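Local coordinates for protein uncharacterized HTH-type transcriptional regulator YydK (Bacillus subtilis subsp. subtilis, PDB 3BWG) that probably binds DNA through an N-terminal GntR-type winged helix-turn-helix domain and regulates transcription, with a UTRA domain following it, at residues Q135-Y139 with E188-L193. Residues are numbered along the deposited sequence; the frame is centred on the assembly and turned at random.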
loop_
_atom_site.group_PDB
_atom_site.type_symbol
_atom_site.label_atom_id
_atom_site.label_comp_id
_atom_site.label_asym_id
_atom_site.label_seq_id
_atom_site.Cartn_x
_atom_site.Cartn_y
_atom_site.Cartn_z
ATOM N N GLN B 135 13.833 -13.719 -16.346
ATOM C CA GLN B 135 13.150 -14.647 -15.466
ATOM C C GLN B 135 11.666 -14.244 -15.404
ATOM O O GLN B 135 11.317 -13.062 -15.614
ATOM C CB GLN B 135 13.831 -14.638 -14.101
ATOM C CG GLN B 135 15.348 -14.969 -14.149
ATOM C CD GLN B 135 15.630 -16.449 -14.422
ATOM O OE1 GLN B 135 14.815 -17.321 -14.111
ATOM N NE2 GLN B 135 16.792 -16.739 -15.006
ATOM N N THR B 136 10.789 -15.217 -15.183
ATOM C CA THR B 136 9.352 -14.933 -15.061
ATOM C C THR B 136 9.027 -14.106 -13.814
ATOM O O THR B 136 9.512 -14.396 -12.702
ATOM C CB THR B 136 8.504 -16.206 -15.049
ATOM O OG1 THR B 136 8.931 -17.023 -13.960
ATOM C CG2 THR B 136 8.679 -16.960 -16.338
ATOM N N LEU B 137 8.188 -13.081 -14.024
ATOM C CA LEU B 137 7.672 -12.225 -12.960
ATOM C C LEU B 137 6.239 -12.638 -12.547
ATOM O O LEU B 137 5.908 -12.763 -11.349
ATOM C CB LEU B 137 7.698 -10.754 -13.420
ATOM C CG LEU B 137 7.045 -9.761 -12.436
ATOM C CD1 LEU B 137 7.750 -9.755 -11.072
ATOM C CD2 LEU B 137 6.933 -8.346 -12.959
ATOM N N CYS B 138 5.385 -12.822 -13.545
ATOM C CA CYS B 138 3.986 -13.066 -13.304
ATOM C C CYS B 138 3.284 -13.612 -14.527
ATOM O O CYS B 138 3.826 -13.600 -15.627
ATOM C CB CYS B 138 3.270 -11.789 -12.825
ATOM S SG CYS B 138 3.209 -10.437 -14.049
ATOM N N TYR B 139 2.075 -14.089 -14.279
ATOM C CA TYR B 139 1.166 -14.570 -15.252
ATOM C C TYR B 139 -0.080 -13.726 -14.953
ATOM O O TYR B 139 -0.532 -13.664 -13.801
ATOM C CB TYR B 139 0.911 -16.084 -15.009
ATOM C CG TYR B 139 -0.319 -16.613 -15.723
ATOM C CD1 TYR B 139 -0.433 -16.509 -17.117
ATOM C CD2 TYR B 139 -1.368 -17.190 -15.022
ATOM C CE1 TYR B 139 -1.569 -16.937 -17.788
ATOM C CE2 TYR B 139 -2.515 -17.654 -15.688
ATOM C CZ TYR B 139 -2.600 -17.526 -17.084
ATOM O OH TYR B 139 -3.716 -17.973 -17.786
ATOM N N GLU B 188 -1.325 -24.943 -14.588
ATOM C CA GLU B 188 -1.234 -23.950 -15.632
ATOM C C GLU B 188 -0.363 -22.752 -15.200
ATOM O O GLU B 188 0.524 -22.326 -15.948
ATOM C CB GLU B 188 -2.626 -23.499 -16.053
ATOM C CG GLU B 188 -2.625 -22.765 -17.381
ATOM C CD GLU B 188 -3.862 -21.917 -17.588
ATOM O OE1 GLU B 188 -4.039 -21.394 -18.727
ATOM O OE2 GLU B 188 -4.651 -21.774 -16.613
ATOM N N GLU B 189 -0.607 -22.206 -14.001
ATOM C CA GLU B 189 0.272 -21.150 -13.495
ATOM C C GLU B 189 1.732 -21.608 -13.355
ATOM O O GLU B 189 2.645 -20.890 -13.782
ATOM C CB GLU B 189 -0.244 -20.626 -12.166
ATOM C CG GLU B 189 -1.635 -20.050 -12.284
ATOM C CD GLU B 189 -2.273 -19.763 -10.953
ATOM O OE1 GLU B 189 -3.274 -19.000 -10.945
ATOM O OE2 GLU B 189 -1.769 -20.261 -9.921
ATOM N N ALA B 190 1.948 -22.792 -12.765
ATOM C CA ALA B 190 3.296 -23.317 -12.572
ATOM C C ALA B 190 4.056 -23.451 -13.900
ATOM O O ALA B 190 5.246 -23.122 -13.988
ATOM C CB ALA B 190 3.263 -24.667 -11.851
ATOM N N GLU B 191 3.362 -23.915 -14.929
ATOM C CA GLU B 191 3.974 -24.066 -16.239
ATOM C C GLU B 191 4.348 -22.703 -16.892
ATOM O O GLU B 191 5.473 -22.527 -17.394
ATOM C CB GLU B 191 3.088 -24.941 -17.129
ATOM C CG GLU B 191 3.302 -24.741 -18.622
ATOM C CD GLU B 191 2.896 -25.936 -19.450
ATOM O OE1 GLU B 191 2.446 -26.968 -18.878
ATOM O OE2 GLU B 191 3.045 -25.842 -20.696
ATOM N N TYR B 192 3.424 -21.743 -16.875
ATOM C CA TYR B 192 3.753 -20.374 -17.344
ATOM C C TYR B 192 4.930 -19.761 -16.570
ATOM O O TYR B 192 5.821 -19.135 -17.168
ATOM C CB TYR B 192 2.546 -19.442 -17.235
ATOM C CG TYR B 192 1.464 -19.696 -18.248
ATOM C CD1 TYR B 192 1.749 -19.724 -19.620
ATOM C CD2 TYR B 192 0.139 -19.877 -17.841
ATOM C CE1 TYR B 192 0.747 -19.967 -20.562
ATOM C CE2 TYR B 192 -0.868 -20.116 -18.778
ATOM C CZ TYR B 192 -0.561 -20.148 -20.130
ATOM O OH TYR B 192 -1.579 -20.367 -21.031
ATOM N N LEU B 193 4.963 -19.974 -15.249
ATOM C CA LEU B 193 6.041 -19.414 -14.409
ATOM C C LEU B 193 7.320 -20.212 -14.410
ATOM O O LEU B 193 8.354 -19.709 -13.967
ATOM C CB LEU B 193 5.563 -19.096 -12.979
ATOM C CG LEU B 193 4.431 -18.051 -12.933
ATOM C CD1 LEU B 193 3.970 -17.804 -11.486
ATOM C CD2 LEU B 193 4.774 -16.711 -13.609
#
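In the UTRA domain, the short helix 187-193 packs against the antiparallel sheet where strand 135-145 begins, and an offset stack of Tyr139 on Tyr192 forms the middle of that helix-on-sheet contact. The two ring centroids lie 4.4 Å apart with planes inclined by 19°; Tyr192 CD2 sits over one face of the Tyr139 ring, displaced toward its rim, and comes within 3.4 Å of Tyr139 CE1. Tyr139 holds CG trans to its own N (chi1 164°), which carries the ring onward toward the N-terminal end of the helix and lays it against Tyr192. Glu189 CG approaches the same ring obliquely, 4.0 Å from Tyr139 CD2, while its carboxylate goes on to a salt bridge with Lys201. Were Tyr139 an alanine, the Tyr192 ring would probably lose its stacking partner and a gap would open beside Leu193 CD2 and Glu189 CG. Leu193 fills the space nearer the start of the strand, its CD2 pressed on the backbone 3.6 Å from Cys138 C and 4.2 Å from Tyr139 CB. This stretch of backbone carries a classic beta bulge, Leu137 and Cys138 both facing Arg130 on strand 123-132. At the C-terminal end of the helix the contact turns polar. Thr136 OG1, which also bonds Asn224 ND2, donates a 2.7 Å hydrogen bond to Leu193 O, meeting the carbonyl at a C=O...donor angle of 125° and tilted out of its plane, while Thr136 CG2 rests 3.7 Å from Tyr192 O.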